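PDB 2GP4: 6-phosphogluconate dehydratase from Shewanella oneidensis, which probably catalyses the dehydration of 6-phosphogluconate to 2-keto-3-deoxy-6-phosphogluconate, a step of the Entner-Doudoroff pathway, and is captured here as an apo form without its iron-sulfur cluster. Local coordinates for residues G141-L146 against G503-H508; S320-M325 against D529-G534; I555-D560 against T580-R585; G561-V566 against S574-D579. All coordinates share one frame; numbering follows the deposited sequence.

In the fold
From the N terminus, residues 141-146 open interaction 1 and 320-325 open interaction 2. Residues 503-508 close the first loop and 529-534 the second, so the two contacts cross. They touch directly: Met504 O takes a bond from Arg531 NE. Together they tie two parts of the largely helical N-terminal region, at the starts of helices 145-160 and 322-333, to loops of the mainly beta C-terminal domain. Interactions 3 and 4 follow in series. Interaction 4 pairs the hairpin strands. In sequence, both its segments fall between those of interaction 3, which fixes helix 579-584 beside the hairpin. A salt bridge from Arg585 to Asp562 joins these two.

Interaction 1: G141-L146 against G503-H508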
loop_
_atom_site.group_PDB
_atom_site.type_symbol
_atom_site.label_atom_id
_atom_site.label_comp_id
_atom_site.label_asym_id
_atom_site.label_seq_id
_atom_site.Cartn_x
_atom_site.Cartn_y
_atom_site.Cartn_z
ATOM N N GLY A 141 6.142 -17.780 -9.635
ATOM C CA GLY A 141 5.237 -16.766 -10.179
ATOM C C GLY A 141 5.130 -15.540 -9.285
ATOM O O GLY A 141 4.780 -14.450 -9.745
HETATM N N MSE A 142 5.449 -15.722 -8.005
HETATM C CA MSE A 142 5.464 -14.634 -7.028
HETATM C C MSE A 142 6.561 -13.605 -7.366
HETATM O O MSE A 142 6.475 -12.443 -6.972
HETATM C CB MSE A 142 5.600 -15.214 -5.608
HETATM C CG MSE A 142 5.672 -14.200 -4.470
HETATM SE SE MSE A 142 4.172 -12.940 -4.405
HETATM C CE MSE A 142 5.196 -11.297 -4.182
ATOM N N GLU A 143 7.564 -14.033 -8.132
ATOM C CA GLU A 143 8.642 -13.142 -8.590
ATOM C C GLU A 143 8.213 -12.190 -9.722
ATOM O O GLU A 143 9.000 -11.349 -10.153
ATOM C CB GLU A 143 9.890 -13.950 -8.983
ATOM C CG GLU A 143 10.647 -14.546 -7.790
ATOM C CD GLU A 143 11.758 -15.524 -8.177
ATOM O OE1 GLU A 143 12.252 -15.483 -9.329
ATOM O OE2 GLU A 143 12.153 -16.340 -7.313
ATOM N N LEU A 144 6.968 -12.320 -10.185
ATOM C CA LEU A 144 6.394 -11.427 -11.202
ATOM C C LEU A 144 5.336 -10.466 -10.643
ATOM O O LEU A 144 4.831 -9.598 -11.367
ATOM C CB LEU A 144 5.767 -12.239 -12.345
ATOM C CG LEU A 144 6.621 -13.162 -13.217
ATOM C CD1 LEU A 144 5.773 -13.733 -14.349
ATOM C CD2 LEU A 144 7.849 -12.442 -13.769
ATOM N N SER A 145 5.004 -10.631 -9.366
ATOM C CA SER A 145 3.932 -9.891 -8.714
ATOM C C SER A 145 4.122 -8.369 -8.721
ATOM O O SER A 145 3.202 -7.623 -9.060
ATOM C CB SER A 145 3.747 -10.403 -7.288
ATOM O OG SER A 145 2.975 -9.503 -6.516
ATOM N N LEU A 146 5.306 -7.916 -8.338
ATOM C CA LEU A 146 5.616 -6.499 -8.373
ATOM C C LEU A 146 5.676 -6.029 -9.830
ATOM O O LEU A 146 5.129 -4.978 -10.177
ATOM C CB LEU A 146 6.955 -6.234 -7.686
ATOM C CG LEU A 146 7.316 -4.841 -7.154
ATOM C CD1 LEU A 146 8.760 -4.549 -7.525
ATOM C CD2 LEU A 146 6.403 -3.707 -7.636
ATOM N N GLY A 503 12.838 -9.728 -8.583
ATOM C CA GLY A 503 11.508 -9.134 -8.678
ATOM C C GLY A 503 10.817 -8.943 -7.345
ATOM O O GLY A 503 9.609 -8.708 -7.301
HETATM N N MSE A 504 11.593 -9.046 -6.266
HETATM C CA MSE A 504 11.129 -8.859 -4.887
HETATM C C MSE A 504 9.892 -9.698 -4.510
HETATM O O MSE A 504 8.817 -9.151 -4.278
HETATM C CB MSE A 504 10.904 -7.361 -4.606
HETATM C CG MSE A 504 11.017 -6.939 -3.146
HETATM SE SE MSE A 504 10.415 -5.088 -2.887
HETATM C CE MSE A 504 8.687 -5.265 -3.770
ATOM N N PRO A 505 10.035 -11.034 -4.451
ATOM C CA PRO A 505 8.884 -11.825 -4.022
ATOM C C PRO A 505 8.645 -11.705 -2.513
ATOM O O PRO A 505 9.597 -11.541 -1.750
ATOM C CB PRO A 505 9.299 -13.257 -4.375
ATOM C CG PRO A 505 10.788 -13.248 -4.285
ATOM C CD PRO A 505 11.206 -11.884 -4.750
ATOM N N GLU A 506 7.385 -11.770 -2.097
ATOM C CA GLU A 506 7.027 -11.837 -0.678
ATOM C C GLU A 506 7.606 -13.109 -0.097
ATOM O O GLU A 506 7.394 -14.195 -0.634
ATOM C CB GLU A 506 5.506 -11.842 -0.494
ATOM C CG GLU A 506 4.834 -10.492 -0.745
ATOM C CD GLU A 506 3.333 -10.550 -0.571
ATOM O OE1 GLU A 506 2.820 -11.617 -0.161
ATOM O OE2 GLU A 506 2.664 -9.531 -0.850
ATOM N N LEU A 507 8.364 -12.969 0.982
ATOM C CA LEU A 507 9.040 -14.111 1.573
ATOM C C LEU A 507 8.262 -14.598 2.790
ATOM O O LEU A 507 8.282 -13.970 3.833
ATOM C CB LEU A 507 10.486 -13.752 1.931
ATOM C CG LEU A 507 11.358 -13.165 0.813
ATOM C CD1 LEU A 507 12.560 -12.456 1.408
ATOM C CD2 LEU A 507 11.786 -14.230 -0.201
ATOM N N HIS A 508 7.569 -15.723 2.634
ATOM C CA HIS A 508 6.657 -16.219 3.661
ATOM C C HIS A 508 7.293 -17.234 4.607
ATOM O O HIS A 508 6.710 -17.560 5.634
ATOM C CB HIS A 508 5.395 -16.809 3.021
ATOM C CG HIS A 508 4.623 -15.825 2.199
ATOM N ND1 HIS A 508 3.883 -14.805 2.760
ATOM C CD2 HIS A 508 4.484 -15.698 0.856
ATOM C CE1 HIS A 508 3.317 -14.097 1.798
ATOM N NE2 HIS A 508 3.665 -14.616 0.634
HETATM O O HOH W 1 6.995 -9.687 -6.662
HETATM O O HOH W 2 8.114 -8.848 -9.529
#
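Gly503 meets residues 141-146 partly through water. Gly503 O lies 2.9 Å from water 1 and 2.7 Å from water 2. Water 1 accepts a hydrogen bond from Leu146 N and also reaches Met142 O. Water 2 reaches Glu143 O. Gly503 is the first residue past helix 499-502, and its phi is positive. Gly503 CA comes 3.7 Å from Glu143 O, so the backbones approach closely here.

Met504 follows. Its chain bends at chi3 (52°), and this brings CE against Leu146. Met504 CE is 3.7 Å from Leu146 CG and also touches CD1. The backbone O of Met504 has a partner elsewhere, Arg531 NE.

The contact joins the two halves of the dehydratase fold. A 3-10 turn that leads toward helix 145-160, in the mostly helical N-terminal part, packs on a loop of the mainly beta C-terminal domain. Most of the contact is buried.

Pro505 CB is 3.7 Å from Met142 CG. On Glu143 it is the aliphatic part that packs: Glu143 CG lies 3.7 Å from Pro505 CG, and the two side chains run side by side in the same direction. The Glu143 carboxylate goes on to a salt bridge with Arg601.

Glu506 is crossed by Met142 at about a right angle. Met142 starts with CG opposite its own N (chi1 178°) and then bends twice, which carries its methyl group against the glutamate stem. Met142 CE sits 3.5 Å from Glu506 CG. Glu506 OE2 accepts a weak bond from Asn322 ND2.

Interaction 2: S320-M325 against D529-G534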
loop_
_atom_site.group_PDB
_atom_site.type_symbol
_atom_site.label_atom_id
_atom_site.label_comp_id
_atom_site.label_asym_id
_atom_site.label_seq_id
_atom_site.Cartn_x
_atom_site.Cartn_y
_atom_site.Cartn_z
ATOM N N SER A 320 -0.759 -3.005 4.744
ATOM C CA SER A 320 0.440 -3.675 4.268
ATOM C C SER A 320 1.588 -2.711 3.990
ATOM O O SER A 320 1.373 -1.611 3.478
ATOM C CB SER A 320 0.110 -4.472 3.004
ATOM O OG SER A 320 1.253 -5.157 2.534
ATOM N N THR A 321 2.809 -3.138 4.319
ATOM C CA THR A 321 4.007 -2.357 4.015
ATOM C C THR A 321 4.308 -2.376 2.528
ATOM O O THR A 321 5.149 -1.616 2.056
ATOM C CB THR A 321 5.247 -2.840 4.781
ATOM O OG1 THR A 321 5.417 -4.250 4.592
ATOM C CG2 THR A 321 5.114 -2.534 6.252
ATOM N N ASN A 322 3.613 -3.238 1.791
ATOM C CA ASN A 322 3.676 -3.224 0.330
ATOM C C ASN A 322 3.101 -1.936 -0.248
ATOM O O ASN A 322 3.607 -1.411 -1.241
ATOM C CB ASN A 322 2.961 -4.442 -0.266
ATOM C CG ASN A 322 3.700 -5.747 0.001
ATOM O OD1 ASN A 322 4.920 -5.763 0.210
ATOM N ND2 ASN A 322 2.965 -6.855 -0.022
ATOM N N LEU A 323 2.056 -1.418 0.394
ATOM C CA LEU A 323 1.390 -0.208 -0.086
ATOM C C LEU A 323 2.249 1.037 0.022
ATOM O O LEU A 323 1.952 2.043 -0.614
ATOM C CB LEU A 323 0.055 0.018 0.620
ATOM C CG LEU A 323 -1.194 -0.273 -0.212
ATOM C CD1 LEU A 323 -1.695 -1.675 0.049
ATOM C CD2 LEU A 323 -2.271 0.747 0.135
ATOM N N THR A 324 3.312 0.974 0.818
ATOM C CA THR A 324 4.238 2.094 0.917
ATOM C C THR A 324 4.917 2.326 -0.434
ATOM O O THR A 324 5.082 3.464 -0.857
ATOM C CB THR A 324 5.300 1.897 2.040
ATOM O OG1 THR A 324 6.116 0.760 1.745
ATOM C CG2 THR A 324 4.635 1.707 3.405
HETATM N N MSE A 325 5.289 1.242 -1.113
HETATM C CA MSE A 325 5.908 1.330 -2.437
HETATM C C MSE A 325 4.939 1.849 -3.503
HETATM O O MSE A 325 5.309 2.677 -4.341
HETATM C CB MSE A 325 6.466 -0.029 -2.865
HETATM C CG MSE A 325 7.805 -0.397 -2.259
HETATM SE SE MSE A 325 8.335 -2.202 -2.815
HETATM C CE MSE A 325 6.910 -3.184 -1.894
ATOM N N ASP A 529 16.867 -7.179 1.834
ATOM C CA ASP A 529 16.649 -6.180 0.787
ATOM C C ASP A 529 15.310 -6.420 0.103
ATOM O O ASP A 529 14.893 -5.654 -0.773
ATOM C CB ASP A 529 17.804 -6.152 -0.224
ATOM C CG ASP A 529 18.234 -7.537 -0.692
ATOM O OD1 ASP A 529 17.492 -8.527 -0.493
ATOM O OD2 ASP A 529 19.336 -7.627 -1.284
ATOM N N GLY A 530 14.639 -7.486 0.532
ATOM C CA GLY A 530 13.308 -7.822 0.062
ATOM C C GLY A 530 12.222 -7.483 1.064
ATOM O O GLY A 530 12.312 -6.488 1.781
ATOM N N ARG A 531 11.201 -8.335 1.113
ATOM C CA ARG A 531 9.992 -8.094 1.890
ATOM C C ARG A 531 9.365 -9.421 2.302
ATOM O O ARG A 531 9.670 -10.460 1.719
ATOM C CB ARG A 531 8.988 -7.286 1.053
ATOM C CG ARG A 531 8.608 -7.943 -0.280
ATOM C CD ARG A 531 7.450 -7.249 -0.952
ATOM N NE ARG A 531 7.135 -7.838 -2.257
ATOM C CZ ARG A 531 6.060 -7.535 -2.990
ATOM N NH1 ARG A 531 5.178 -6.639 -2.560
ATOM N NH2 ARG A 531 5.866 -8.127 -4.163
HETATM N N MSE A 532 8.492 -9.384 3.301
HETATM C CA MSE A 532 7.694 -10.551 3.669
HETATM C C MSE A 532 6.273 -10.397 3.126
HETATM O O MSE A 532 6.056 -9.676 2.152
HETATM C CB MSE A 532 7.685 -10.744 5.186
HETATM C CG MSE A 532 8.838 -11.574 5.697
HETATM SE SE MSE A 532 10.508 -10.582 5.731
HETATM C CE MSE A 532 10.721 -10.484 7.668
ATOM N N SER A 533 5.314 -11.069 3.757
ATOM C CA SER A 533 3.891 -10.961 3.400
ATOM C C SER A 533 3.352 -9.524 3.369
ATOM O O SER A 533 2.297 -9.264 2.787
ATOM C CB SER A 533 3.049 -11.785 4.376
ATOM O OG SER A 533 3.268 -11.368 5.715
ATOM N N GLY A 534 4.070 -8.598 4.001
ATOM C CA GLY A 534 3.577 -7.233 4.166
ATOM C C GLY A 534 2.902 -6.994 5.509
ATOM O O GLY A 534 2.610 -5.849 5.866
#
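Gly534 O is approached by two neighbouring residues, Thr321 and Ser320. The contact holds a helix of the N-terminal part against the loop that leads from strand 524-528 to strand 541-546 of the C-terminal domain. It is largely buried. Thr321 N gives Gly534 O a nearly straight hydrogen bond of 3.1 Å. Ser320 CA adds a CA-H...O contact of 3.5 Å to the same Gly534 O. This oxygen lies close to the start of helix 322-333, where a partial negative charge is probably favourable. Ser320 supplies a capping bond of the helix start. Ser320 OG accepts from Asn322 N at 3.1 Å. The same Ser320 OG sits 3.5 Å from Gly534 CA, so the glycine packs directly on the capping side chain.

The second tie is Arg531 NH1 to Asn322 OD1, a hydrogen bond of 2.9 Å. It is uneven in its geometry. The amide oxygen lies near the guanidinium plane, at its edge. The donor, in contrast, stands above the amide carbonyl plane and uses no lone pair. The two planes are 63° apart. Asn322 ND2 is also near NH1, but both are donors.

Arg531 CG lies between its own N and carbonyl carbon (chi1 57°). From there the chain is extended, and this carries the guanidinium across to the helix. The Met325 chain bends at chi3 and places Met325 CE 3.9 Å from Arg531 NH1.

Interaction 3: I555-D560 against T580-R585; sequences IAKVQD and TELATR
Lys557 reaches across to Leu582. CG leaves beside the backbone N (chi1 -78°), and the chain is extended from there. Lys557 NZ donates to Leu582 O at 2.9 Å. It arrives above the carbonyl plane. The acceptor is a backbone oxygen of the short helix 579-584, so the contact pins this helix to the loop before strand 563-567 in the C-terminal domain. The stem of Lys557 also comes near the leucine, with Lys557 CB 4.2 Å from Leu582 CD2.

Arg585 follows the helix and is likewise extended to NE. It turns back toward the loop. Arg585 NH1 makes a weak hydrogen bond of 3.3 Å to Lys557 O, which lies at the guanidinium edge. The stronger partner of NH1 is the carboxylate of Asp562.

Gln559 covers one guanidinium face. Its extended chain lays the amide flat on the arginine, with the planes only 9° apart. Gln559 CD is 3.6 Å above the Arg585 plane, offset toward the rim. The stack runs along the stem too: Gln559 NE2 is 3.4 Å from Arg585 CD.

Within 580-585, Arg585 NH2 forms a salt bridge of 2.8 Å to Glu581 OE2, which it meets from above the carboxylate plane.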
loop_
_atom_site.group_PDB
_atom_site.type_symbol
_atom_site.label_atom_id
_atom_site.label_comp_id
_atom_site.label_asym_id
_atom_site.label_seq_id
_atom_site.Cartn_x
_atom_site.Cartn_y
_atom_site.Cartn_z
ATOM N N ILE A 555 24.939 -4.677 2.469
ATOM C CA ILE A 555 24.399 -6.014 2.765
ATOM C C ILE A 555 25.145 -7.141 2.020
ATOM O O ILE A 555 25.242 -8.262 2.521
ATOM C CB ILE A 555 22.869 -6.091 2.490
ATOM C CG1 ILE A 555 22.310 -7.455 2.911
ATOM C CG2 ILE A 555 22.561 -5.769 1.028
ATOM C CD1 ILE A 555 20.810 -7.592 2.808
ATOM N N ALA A 556 25.673 -6.832 0.837
ATOM C CA ALA A 556 26.395 -7.805 0.014
ATOM C C ALA A 556 27.747 -8.207 0.606
ATOM O O ALA A 556 28.251 -9.295 0.325
ATOM C CB ALA A 556 26.577 -7.271 -1.414
ATOM N N LYS A 557 28.325 -7.332 1.425
ATOM C CA LYS A 557 29.634 -7.585 2.040
ATOM C C LYS A 557 29.563 -8.226 3.426
ATOM O O LYS A 557 30.574 -8.739 3.926
ATOM C CB LYS A 557 30.470 -6.303 2.087
ATOM C CG LYS A 557 31.103 -5.941 0.746
ATOM C CD LYS A 557 32.023 -4.742 0.865
ATOM C CE LYS A 557 32.654 -4.407 -0.478
ATOM N NZ LYS A 557 33.655 -3.314 -0.347
ATOM N N VAL A 558 28.375 -8.199 4.037
ATOM C CA VAL A 558 28.158 -8.791 5.361
ATOM C C VAL A 558 28.610 -10.255 5.367
ATOM O O VAL A 558 28.318 -11.005 4.436
ATOM C CB VAL A 558 26.676 -8.694 5.803
ATOM C CG1 VAL A 558 26.498 -9.219 7.227
ATOM C CG2 VAL A 558 26.171 -7.266 5.718
ATOM N N GLN A 559 29.342 -10.644 6.406
ATOM C CA GLN A 559 29.819 -12.016 6.554
ATOM C C GLN A 559 29.257 -12.601 7.837
ATOM O O GLN A 559 28.890 -11.858 8.744
ATOM C CB GLN A 559 31.354 -12.055 6.576
ATOM C CG GLN A 559 32.010 -11.655 5.256
ATOM C CD GLN A 559 33.539 -11.637 5.301
ATOM O OE1 GLN A 559 34.164 -12.026 6.295
ATOM N NE2 GLN A 559 34.147 -11.188 4.205
ATOM N N ASP A 560 29.180 -13.928 7.914
ATOM C CA ASP A 560 28.751 -14.596 9.138
ATOM C C ASP A 560 29.619 -14.148 10.310
ATOM O O ASP A 560 30.848 -14.082 10.201
ATOM C CB ASP A 560 28.822 -16.117 8.985
ATOM C CG ASP A 560 27.894 -16.640 7.905
ATOM O OD1 ASP A 560 26.656 -16.558 8.083
ATOM O OD2 ASP A 560 28.407 -17.146 6.879
ATOM N N THR A 580 37.500 0.391 6.862
ATOM C CA THR A 580 38.772 -0.189 6.414
ATOM C C THR A 580 38.693 -1.707 6.217
ATOM O O THR A 580 39.172 -2.225 5.204
ATOM C CB THR A 580 39.941 0.159 7.364
ATOM O OG1 THR A 580 39.663 -0.331 8.682
ATOM C CG2 THR A 580 40.152 1.664 7.424
ATOM N N GLU A 581 38.077 -2.413 7.168
ATOM C CA GLU A 581 37.866 -3.853 7.022
ATOM C C GLU A 581 36.920 -4.170 5.861
ATOM O O GLU A 581 37.009 -5.240 5.257
ATOM C CB GLU A 581 37.356 -4.493 8.321
ATOM C CG GLU A 581 37.512 -6.021 8.340
ATOM C CD GLU A 581 36.789 -6.708 9.488
ATOM O OE1 GLU A 581 36.650 -6.102 10.574
ATOM O OE2 GLU A 581 36.371 -7.874 9.302
ATOM N N LEU A 582 36.023 -3.239 5.545
ATOM C CA LEU A 582 35.085 -3.434 4.438
ATOM C C LEU A 582 35.734 -3.235 3.071
ATOM O O LEU A 582 35.272 -3.789 2.071
ATOM C CB LEU A 582 33.857 -2.528 4.592
ATOM C CG LEU A 582 32.864 -2.932 5.686
ATOM C CD1 LEU A 582 31.896 -1.798 6.013
ATOM C CD2 LEU A 582 32.109 -4.208 5.315
ATOM N N ALA A 583 36.813 -2.454 3.039
ATOM C CA ALA A 583 37.579 -2.222 1.813
ATOM C C ALA A 583 38.368 -3.460 1.367
ATOM O O ALA A 583 38.691 -3.606 0.183
ATOM C CB ALA A 583 38.509 -1.026 1.984
ATOM N N THR A 584 38.676 -4.341 2.317
ATOM C CA THR A 584 39.398 -5.580 2.024
ATOM C C THR A 584 38.464 -6.645 1.453
ATOM O O THR A 584 38.895 -7.521 0.697
ATOM C CB THR A 584 40.099 -6.154 3.279
ATOM O OG1 THR A 584 39.117 -6.591 4.226
ATOM C CG2 THR A 584 41.008 -5.113 3.931
ATOM N N ARG A 585 37.184 -6.553 1.815
ATOM C CA ARG A 585 36.188 -7.572 1.466
ATOM C C ARG A 585 35.694 -7.495 0.023
ATOM O O ARG A 585 35.453 -6.409 -0.512
ATOM C CB ARG A 585 34.991 -7.501 2.419
ATOM C CG ARG A 585 35.296 -7.933 3.838
ATOM C CD ARG A 585 34.081 -7.785 4.731
ATOM N NE ARG A 585 34.388 -8.110 6.123
ATOM C CZ ARG A 585 33.474 -8.327 7.068
ATOM N NH1 ARG A 585 32.180 -8.261 6.782
ATOM N NH2 ARG A 585 33.855 -8.616 8.301
#

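Interaction 4: G561-V566 against S574-D579; sequences GDLIRV and SLLVSD
Leu576 covers one face of the Arg565 guanidinium. Leu576 CD1 stands over the centre of the Arg565 group, 4.2 Å above the plane. Leu576 CD2 lies 3.7 Å from Arg565 NH2. Ser574 CB approaches the same group obliquely. The arginine chain starts out with CG opposite the backbone N (chi1 -177°) and bends at chi3, which brings the group back over the neighbouring strand. Its charge is answered by Glu465 at NE and by Glu572 at NH1.

These residues belong to a beta hairpin of strands 563-567 and 572-575, at one edge of the mixed sheet of the C-terminal domain. Arg565 and Ser574 are an antiparallel hydrogen-bonded pair. Arg565 N donates to Ser574 O at 2.8 Å, and Ser574 N returns a bond of 3.0 Å to Arg565 O. Ile564 and Leu575 form the next, non-hydrogen-bonded pair. They point to the face away from the arginine and pack there, Ile564 CG1 against Leu575 CD1 at 3.5 Å. Strand 463-471 flanks Ile564 on its other side.

The CB of Asp562 also rests on Leu575 CD1. Its carboxylate carbon meets Val577 CG1, and OD2 pairs with Arg585.

The pairing continues to Leu576 N, which donates to Leu563 O at 2.7 Å. Leu576 is the centre of an inverse gamma turn; helix 579-584 follows a few residues later. A water fills in at this point: water 3 accepts from Leu563 N at 2.8 Å and donates to Leu576 O at 3.1 Å.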
loop_
_atom_site.group_PDB
_atom_site.type_symbol
_atom_site.label_atom_id
_atom_site.label_comp_id
_atom_site.label_asym_id
_atom_site.label_seq_id
_atom_site.Cartn_x
_atom_site.Cartn_y
_atom_site.Cartn_z
ATOM N N GLY A 561 28.971 -13.818 11.420
ATOM C CA GLY A 561 29.684 -13.428 12.632
ATOM C C GLY A 561 29.667 -11.934 12.882
ATOM O O GLY A 561 29.621 -11.505 14.035
ATOM N N ASP A 562 29.709 -11.144 11.807
ATOM C CA ASP A 562 29.667 -9.682 11.910
ATOM C C ASP A 562 28.541 -9.247 12.833
ATOM O O ASP A 562 27.440 -9.792 12.766
ATOM C CB ASP A 562 29.434 -9.044 10.540
ATOM C CG ASP A 562 30.555 -9.311 9.556
ATOM O OD1 ASP A 562 31.610 -9.849 9.954
ATOM O OD2 ASP A 562 30.373 -8.975 8.366
ATOM N N LEU A 563 28.815 -8.271 13.693
ATOM C CA LEU A 563 27.770 -7.709 14.542
ATOM C C LEU A 563 26.903 -6.742 13.747
ATOM O O LEU A 563 27.410 -5.850 13.062
ATOM C CB LEU A 563 28.355 -7.001 15.767
ATOM C CG LEU A 563 28.751 -7.760 17.046
ATOM C CD1 LEU A 563 27.806 -8.924 17.382
ATOM C CD2 LEU A 563 30.184 -8.243 16.978
ATOM N N ILE A 564 25.593 -6.939 13.843
ATOM C CA ILE A 564 24.614 -6.041 13.248
ATOM C C ILE A 564 23.681 -5.527 14.330
ATOM O O ILE A 564 23.111 -6.311 15.092
ATOM C CB ILE A 564 23.787 -6.755 12.177
ATOM C CG1 ILE A 564 24.544 -6.769 10.854
ATOM C CG2 ILE A 564 22.422 -6.093 12.016
ATOM C CD1 ILE A 564 24.106 -7.872 9.916
ATOM N N ARG A 565 23.534 -4.209 14.393
ATOM C CA ARG A 565 22.643 -3.589 15.356
ATOM C C ARG A 565 21.383 -3.133 14.638
ATOM O O ARG A 565 21.443 -2.260 13.772
ATOM C CB ARG A 565 23.335 -2.405 16.052
ATOM C CG ARG A 565 22.505 -1.732 17.149
ATOM C CD ARG A 565 23.158 -0.454 17.690
ATOM N NE ARG A 565 24.451 -0.710 18.331
ATOM C CZ ARG A 565 25.595 -0.100 18.021
ATOM N NH1 ARG A 565 25.639 0.841 17.083
ATOM N NH2 ARG A 565 26.707 -0.422 18.670
ATOM N N VAL A 566 20.253 -3.751 14.971
ATOM C CA VAL A 566 18.947 -3.223 14.571
ATOM C C VAL A 566 18.312 -2.524 15.773
ATOM O O VAL A 566 17.868 -3.161 16.725
ATOM C CB VAL A 566 18.010 -4.297 13.911
ATOM C CG1 VAL A 566 17.891 -5.539 14.764
ATOM C CG2 VAL A 566 16.634 -3.715 13.604
ATOM N N SER A 574 23.061 -0.590 11.822
ATOM C CA SER A 574 24.503 -0.544 11.635
ATOM C C SER A 574 25.155 -1.914 11.528
ATOM O O SER A 574 24.878 -2.800 12.333
ATOM C CB SER A 574 25.168 0.227 12.782
ATOM O OG SER A 574 24.689 1.561 12.861
ATOM N N LEU A 575 26.032 -2.067 10.537
ATOM C CA LEU A 575 26.970 -3.179 10.495
ATOM C C LEU A 575 28.229 -2.756 11.255
ATOM O O LEU A 575 28.902 -1.791 10.884
ATOM C CB LEU A 575 27.302 -3.562 9.050
ATOM C CG LEU A 575 28.232 -4.758 8.797
ATOM C CD1 LEU A 575 27.624 -6.069 9.299
ATOM C CD2 LEU A 575 28.607 -4.861 7.319
ATOM N N LEU A 576 28.539 -3.481 12.323
ATOM C CA LEU A 576 29.591 -3.073 13.251
ATOM C C LEU A 576 30.970 -3.567 12.821
ATOM O O LEU A 576 31.646 -4.289 13.555
ATOM C CB LEU A 576 29.256 -3.524 14.676
ATOM C CG LEU A 576 28.262 -2.698 15.503
ATOM C CD1 LEU A 576 26.916 -2.572 14.848
ATOM C CD2 LEU A 576 28.107 -3.323 16.879
ATOM N N VAL A 577 31.367 -3.182 11.612
ATOM C CA VAL A 577 32.715 -3.416 11.111
ATOM C C VAL A 577 33.226 -2.103 10.531
ATOM O O VAL A 577 32.441 -1.304 10.013
ATOM C CB VAL A 577 32.777 -4.543 10.037
ATOM C CG1 VAL A 577 32.337 -5.874 10.613
ATOM C CG2 VAL A 577 31.918 -4.205 8.854
ATOM N N SER A 578 34.535 -1.879 10.624
ATOM C CA SER A 578 35.146 -0.637 10.151
ATOM C C SER A 578 35.067 -0.507 8.635
ATOM O O SER A 578 35.012 -1.513 7.920
ATOM C CB SER A 578 36.607 -0.560 10.599
ATOM O OG SER A 578 37.349 -1.655 10.090
ATOM N N ASP A 579 35.061 0.737 8.156
ATOM C CA ASP A 579 35.153 1.029 6.724
ATOM C C ASP A 579 36.399 0.385 6.107
ATOM O O ASP A 579 36.350 -0.115 4.979
ATOM C CB ASP A 579 35.172 2.543 6.473
ATOM C CG ASP A 579 33.776 3.155 6.406
ATOM O OD1 ASP A 579 32.892 2.764 7.199
ATOM O OD2 ASP A 579 33.566 4.050 5.560
HETATM O O HOH W 3 31.397 -7.339 13.972
#